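Putative type III secretion protein YscO (Vibrio parahaemolyticus, PDB 4MH6) is of unknown precise function but is probably a coiled-coil component of a bacterial type III secretion system. Local coordinates at residues 39-44 with 133-138; 70-75 with 102-107. All blocks are in the same frame, centred on the assembly; numbering follows the deposited sequence. Where two conformers were deposited one is given.

How the contacts relate
Both contacts join the same two long helices, 18-84 and 90-167, which run antiparallel and make up nearly all of the single modelled chain. Going along the sequence, 39-44 comes first, then 70-75, the turn between the helices, 102-107 and finally 133-138, so contact 2 is the one nearer the hairpin bend and contact 1 the one farther from it. Their centres lie about 46 Å apart and their nearest atoms about 31 Å. The interface differs along its length: alanines at contact 1 go with a local axis spacing of 8.6 Å, and arginine, glutamate and leucine at contact 2 with 10.0 Å. Together they sample one elongated antiparallel helical hairpin, consistent with a coiled coil.

Contact 1: 39-44 with 133-138; sequences RADKAV and QEALQA
Ala40 and Ala135 face each other across the two helices, and their CA atoms are only 4.8 Å apart. The methyl of Ala40 does much of the touching: its CB rests 3.7 Å from the CA of Ala135, so it lies against the backbone of the other helix as well as against a side chain. One turn further along that helix, Ala138 CB meets the same Ala40 CB at 4.0 Å. Ala135, the buried residue of the group, is approached in turn by two longer side chains.

Asp41 can be followed outward from its backbone. Its CB starts off to one side of the partner helix, and chi1 of -69° sets CG beside the backbone N and opposite the carbonyl carbon. From the carboxylate, OD1 reaches within 4.0 Å of Ala135 CB, a van der Waals touch; OD1 is also hydrogen-bonded to NE2 of His139 on the other helix. Val44, a turn on from Ala40, brings in its CG2 branch, 4.1 Å from Ala135 CB, and it also touches Leu128 and Lys131.

No hydrogen bond joins the two segments directly. With small alanines at the centre, the axes of the two short segments approach to 8.6 Å, at 160° between their directions. Helices 18-84 and 90-167 pack here as an antiparallel pair, well away from the bend that connects them.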
loop_
_atom_site.group_PDB
_atom_site.type_symbol
_atom_site.label_atom_id
_atom_site.label_comp_id
_atom_site.label_asym_id
_atom_site.label_seq_id
_atom_site.Cartn_x
_atom_site.Cartn_y
_atom_site.Cartn_z
ATOM N N ARG A 39 12.017 -6.208 3.942
ATOM C CA ARG A 39 10.950 -6.655 3.058
ATOM C C ARG A 39 9.671 -5.934 3.404
ATOM O O ARG A 39 8.907 -5.566 2.515
ATOM C CB ARG A 39 10.698 -8.144 3.187
ATOM C CG ARG A 39 11.835 -9.046 2.775
ATOM C CD ARG A 39 11.196 -10.324 2.285
ATOM N NE ARG A 39 12.125 -11.404 1.953
ATOM C CZ ARG A 39 12.217 -12.562 2.610
ATOM N NH1 ARG A 39 11.414 -12.836 3.648
ATOM N NH2 ARG A 39 13.093 -13.474 2.190
ATOM N N ALA A 40 9.442 -5.754 4.702
ATOM C CA ALA A 40 8.251 -5.050 5.188
ATOM C C ALA A 40 8.263 -3.578 4.710
ATOM O O ALA A 40 7.227 -3.077 4.255
ATOM C CB ALA A 40 8.147 -5.140 6.718
ATOM N N ASP A 41 9.432 -2.914 4.827
ATOM C CA ASP A 41 9.628 -1.531 4.381
ATOM C C ASP A 41 9.382 -1.406 2.884
ATOM O O ASP A 41 8.727 -0.487 2.426
ATOM C CB ASP A 41 11.052 -1.064 4.671
ATOM C CG ASP A 41 11.342 -0.892 6.170
ATOM O OD1 ASP A 41 10.392 -0.864 6.985
ATOM O OD2 ASP A 41 12.538 -0.755 6.547
ATOM N N LYS A 42 9.923 -2.346 2.127
ATOM C CA LYS A 42 9.782 -2.357 0.690
ATOM C C LYS A 42 8.337 -2.576 0.322
ATOM O O LYS A 42 7.859 -2.023 -0.655
ATOM C CB LYS A 42 10.662 -3.458 0.080
ATOM C CG LYS A 42 12.158 -3.273 0.304
ATOM C CD LYS A 42 12.650 -2.039 -0.433
ATOM C CE LYS A 42 14.096 -1.661 -0.106
ATOM N NZ LYS A 42 14.395 -0.333 -0.765
ATOM N N ALA A 43 7.634 -3.391 1.101
ATOM C CA ALA A 43 6.220 -3.658 0.811
ATOM C C ALA A 43 5.437 -2.363 1.008
ATOM O O ALA A 43 4.457 -2.120 0.320
ATOM C CB ALA A 43 5.680 -4.755 1.696
ATOM N N VAL A 44 5.903 -1.527 1.945
ATOM C CA VAL A 44 5.287 -0.248 2.192
ATOM C C VAL A 44 5.572 0.662 1.017
ATOM O O VAL A 44 4.654 1.276 0.464
ATOM C CB VAL A 44 5.814 0.426 3.464
ATOM C CG1 VAL A 44 5.496 1.922 3.465
ATOM C CG2 VAL A 44 5.245 -0.243 4.694
ATOM N N GLN A 133 1.622 -1.196 9.659
ATOM C CA GLN A 133 1.497 -1.875 10.917
ATOM C C GLN A 133 2.471 -3.064 10.962
ATOM O O GLN A 133 3.121 -3.295 11.978
ATOM C CB GLN A 133 0.039 -2.284 11.163
ATOM C CG GLN A 133 -0.847 -1.105 11.537
ATOM C CD GLN A 133 -2.350 -1.437 11.646
ATOM O OE1 GLN A 133 -2.867 -2.359 10.992
ATOM N NE2 GLN A 133 -3.065 -0.643 12.446
ATOM N N GLU A 134 2.579 -3.790 9.856
ATOM C CA GLU A 134 3.476 -4.927 9.765
ATOM C C GLU A 134 4.938 -4.487 9.810
ATOM O O GLU A 134 5.774 -5.133 10.426
ATOM C CB GLU A 134 3.190 -5.702 8.497
ATOM C CG GLU A 134 1.867 -6.424 8.544
ATOM C CD GLU A 134 1.480 -7.042 7.216
ATOM O OE1 GLU A 134 2.196 -6.815 6.207
ATOM O OE2 GLU A 134 0.434 -7.733 7.169
ATOM N N ALA A 135 5.234 -3.377 9.149
ATOM C CA ALA A 135 6.590 -2.843 9.144
ATOM C C ALA A 135 6.979 -2.443 10.546
ATOM O O ALA A 135 8.086 -2.715 10.972
ATOM C CB ALA A 135 6.695 -1.673 8.212
ATOM N N LEU A 136 6.073 -1.785 11.265
ATOM C CA LEU A 136 6.339 -1.380 12.645
ATOM C C LEU A 136 6.630 -2.614 13.511
ATOM O O LEU A 136 7.611 -2.643 14.262
ATOM C CB LEU A 136 5.157 -0.583 13.210
ATOM C CG LEU A 136 4.948 0.819 12.614
ATOM C CD1 LEU A 136 3.597 1.417 12.998
ATOM C CD2 LEU A 136 6.083 1.755 13.003
ATOM N N GLN A 137 5.790 -3.639 13.379
ATOM C CA GLN A 137 5.964 -4.864 14.144
ATOM C C GLN A 137 7.275 -5.584 13.771
ATOM O O GLN A 137 7.972 -6.103 14.643
ATOM C CB GLN A 137 4.757 -5.782 13.968
ATOM C CG GLN A 137 4.834 -7.056 14.796
ATOM C CD GLN A 137 4.978 -6.795 16.307
ATOM O OE1 GLN A 137 5.969 -7.225 16.953
ATOM N NE2 GLN A 137 4.020 -6.049 16.871
ATOM N N ALA A 138 7.616 -5.592 12.486
ATOM C CA ALA A 138 8.840 -6.230 12.037
ATOM C C ALA A 138 10.015 -5.507 12.656
ATOM O O ALA A 138 11.021 -6.125 13.029
ATOM C CB ALA A 138 8.947 -6.181 10.540
#

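Contact 2: 70-75 with 102-107; sequences VWRQEE and LLRERE
Arg72 reaches across to Glu107 and grips its carboxylate side-on, one nitrogen to each oxygen. NE donates to OE2 of Glu107 at 2.9 Å with an angle of 164° at the hydrogen, and OE2 lies close to the guanidinium plane. The second bond, from Arg72 NH1 to Glu107 OE1, is longer at 3.2 Å. The two flat groups are not coplanar: their planes stand 60° apart, and both nitrogens come from above the carboxylate plane. The arginine chain is bent at chi2 and chi3, while Glu107 runs extended to meet it roughly at right angles.

Glu107 OE1 is also held by His69 and Lys111. Arg104 passes obliquely by Arg72, its CG 4.1 Å from Arg72 CD; Glu76 forms salt bridges with both arginines, which would offset the nearness of their like charges. On the apolar side, Leu103 points at the other helix and lays CD1 3.8 Å from Glu75 CB, while the carboxylate of Glu75 turns away to Arg79.

This mixed polar and apolar layer joins helices 18-84 and 90-167, antiparallel here at 164°, a few turns from the hairpin bend.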
loop_
_atom_site.group_PDB
_atom_site.type_symbol
_atom_site.label_atom_id
_atom_site.label_comp_id
_atom_site.label_asym_id
_atom_site.label_seq_id
_atom_site.Cartn_x
_atom_site.Cartn_y
_atom_site.Cartn_z
ATOM N N VAL A 70 -20.443 18.597 -19.402
ATOM C CA VAL A 70 -20.706 19.850 -20.099
ATOM C C VAL A 70 -21.233 19.584 -21.509
ATOM O O VAL A 70 -22.208 20.191 -21.940
ATOM C CB VAL A 70 -19.428 20.723 -20.172
ATOM C CG1 VAL A 70 -19.723 22.032 -20.869
ATOM C CG2 VAL A 70 -18.905 21.015 -18.782
ATOM N N TRP A 71 -20.578 18.693 -22.236
ATOM C CA TRP A 71 -21.039 18.367 -23.572
ATOM C C TRP A 71 -22.398 17.693 -23.486
ATOM O O TRP A 71 -23.304 18.026 -24.251
ATOM C CB TRP A 71 -20.072 17.439 -24.312
ATOM C CG TRP A 71 -18.862 18.102 -24.777
ATOM C CD1 TRP A 71 -17.677 18.235 -24.093
ATOM C CD2 TRP A 71 -18.664 18.745 -26.047
ATOM N NE1 TRP A 71 -16.757 18.916 -24.864
ATOM C CE2 TRP A 71 -17.329 19.238 -26.066
ATOM C CE3 TRP A 71 -19.468 18.933 -27.175
ATOM C CZ2 TRP A 71 -16.790 19.912 -27.162
ATOM C CZ3 TRP A 71 -18.928 19.624 -28.273
ATOM C CH2 TRP A 71 -17.603 20.110 -28.248
ATOM N N ARG A 72 -22.539 16.767 -22.543
ATOM C CA ARG A 72 -23.771 16.014 -22.404
ATOM C C ARG A 72 -24.974 16.932 -22.228
ATOM O O ARG A 72 -25.998 16.735 -22.891
ATOM C CB ARG A 72 -23.639 15.012 -21.267
ATOM C CG ARG A 72 -24.721 13.938 -21.226
ATOM C CD ARG A 72 -25.959 14.370 -20.500
ATOM N NE ARG A 72 -25.629 14.683 -19.124
ATOM C CZ ARG A 72 -26.497 15.138 -18.239
ATOM N NH1 ARG A 72 -26.100 15.395 -16.999
ATOM N NH2 ARG A 72 -27.759 15.342 -18.594
ATOM N N GLN A 73 -24.844 17.943 -21.367
ATOM C CA GLN A 73 -25.935 18.876 -21.148
ATOM C C GLN A 73 -26.281 19.567 -22.437
ATOM O O GLN A 73 -27.445 19.634 -22.815
ATOM C CB GLN A 73 -25.583 19.915 -20.094
ATOM C CG GLN A 73 -25.589 19.372 -18.682
ATOM C CD GLN A 73 -25.193 20.412 -17.638
ATOM O OE1 GLN A 73 -25.821 20.517 -16.586
ATOM N NE2 GLN A 73 -24.161 21.195 -17.933
ATOM N N GLU A 74 -25.260 20.082 -23.119
ATOM C CA GLU A 74 -25.479 20.778 -24.369
ATOM C C GLU A 74 -26.101 19.920 -25.454
ATOM O O GLU A 74 -27.026 20.356 -26.164
ATOM C CB GLU A 74 -24.179 21.347 -24.888
ATOM C CG GLU A 74 -23.808 22.633 -24.221
ATOM C CD GLU A 74 -22.515 23.210 -24.748
ATOM O OE1 GLU A 74 -21.734 22.462 -25.393
ATOM O OE2 GLU A 74 -22.276 24.410 -24.499
ATOM N N GLU A 75 -25.573 18.713 -25.583
ATOM C CA GLU A 75 -26.010 17.774 -26.592
ATOM C C GLU A 75 -27.429 17.339 -26.355
ATOM O O GLU A 75 -28.176 17.092 -27.275
ATOM C CB GLU A 75 -25.044 16.585 -26.623
ATOM C CG GLU A 75 -23.653 16.986 -27.107
ATOM C CD GLU A 75 -23.657 17.454 -28.552
ATOM O OE1 GLU A 75 -22.640 18.019 -29.015
ATOM O OE2 GLU A 75 -24.681 17.259 -29.229
ATOM N N LEU A 102 -28.359 7.330 -24.538
ATOM C CA LEU A 102 -26.984 6.866 -24.709
ATOM C C LEU A 102 -25.967 7.859 -24.155
ATOM O O LEU A 102 -24.957 7.471 -23.567
ATOM C CB LEU A 102 -26.708 6.533 -26.182
ATOM C CG LEU A 102 -27.435 5.269 -26.672
ATOM C CD1 LEU A 102 -27.455 5.156 -28.189
ATOM C CD2 LEU A 102 -26.843 4.003 -26.049
ATOM N N LEU A 103 -26.242 9.139 -24.353
ATOM C CA LEU A 103 -25.388 10.199 -23.848
ATOM C C LEU A 103 -25.352 10.150 -22.324
ATOM O O LEU A 103 -24.302 10.311 -21.716
ATOM C CB LEU A 103 -25.916 11.562 -24.309
ATOM C CG LEU A 103 -25.707 11.909 -25.784
ATOM C CD1 LEU A 103 -26.511 13.131 -26.181
ATOM C CD2 LEU A 103 -24.237 12.124 -26.085
ATOM N N ARG A 104 -26.510 9.937 -21.718
ATOM C CA ARG A 104 -26.611 9.843 -20.276
ATOM C C ARG A 104 -26.000 8.559 -19.707
ATOM O O ARG A 104 -25.460 8.569 -18.595
ATOM C CB ARG A 104 -28.065 9.936 -19.862
ATOM C CG ARG A 104 -28.650 11.299 -20.059
ATOM C CD ARG A 104 -30.128 11.218 -19.875
ATOM N NE ARG A 104 -30.774 12.516 -19.936
ATOM C CZ ARG A 104 -32.088 12.696 -19.862
ATOM N NH1 ARG A 104 -32.893 11.652 -19.749
ATOM N NH2 ARG A 104 -32.598 13.923 -19.915
ATOM N N GLU A 105 -26.117 7.454 -20.438
ATOM C CA GLU A 105 -25.539 6.196 -19.979
ATOM C C GLU A 105 -24.032 6.317 -19.910
ATOM O O GLU A 105 -23.394 5.767 -19.022
ATOM C CB GLU A 105 -25.865 5.031 -20.919
ATOM C CG GLU A 105 -27.304 4.549 -20.897
ATOM C CD GLU A 105 -27.526 3.333 -21.789
ATOM O OE1 GLU A 105 -26.529 2.728 -22.256
ATOM O OE2 GLU A 105 -28.701 2.963 -22.022
ATOM N N ARG A 106 -23.471 7.018 -20.883
ATOM C CA ARG A 106 -22.040 7.200 -20.959
ATOM C C ARG A 106 -21.558 8.014 -19.776
ATOM O O ARG A 106 -20.500 7.763 -19.238
ATOM C CB ARG A 106 -21.696 7.864 -22.280
ATOM C CG ARG A 106 -20.243 8.187 -22.487
ATOM C CD ARG A 106 -19.349 6.990 -22.245
ATOM N NE ARG A 106 -17.978 7.338 -22.587
ATOM C CZ ARG A 106 -16.906 6.621 -22.264
ATOM N NH1 ARG A 106 -15.703 7.058 -22.634
ATOM N NH2 ARG A 106 -17.020 5.493 -21.555
ATOM N N GLU A 107 -22.355 8.980 -19.354
ATOM C CA GLU A 107 -21.984 9.789 -18.216
ATOM C C GLU A 107 -22.098 8.935 -16.984
ATOM O O GLU A 107 -21.264 9.018 -16.101
ATOM C CB GLU A 107 -22.846 11.056 -18.111
ATOM C CG GLU A 107 -22.533 11.892 -16.879
ATOM C CD GLU A 107 -23.057 13.307 -16.964
ATOM O OE1 GLU A 107 -23.438 13.889 -15.929
ATOM O OE2 GLU A 107 -23.102 13.855 -18.074
#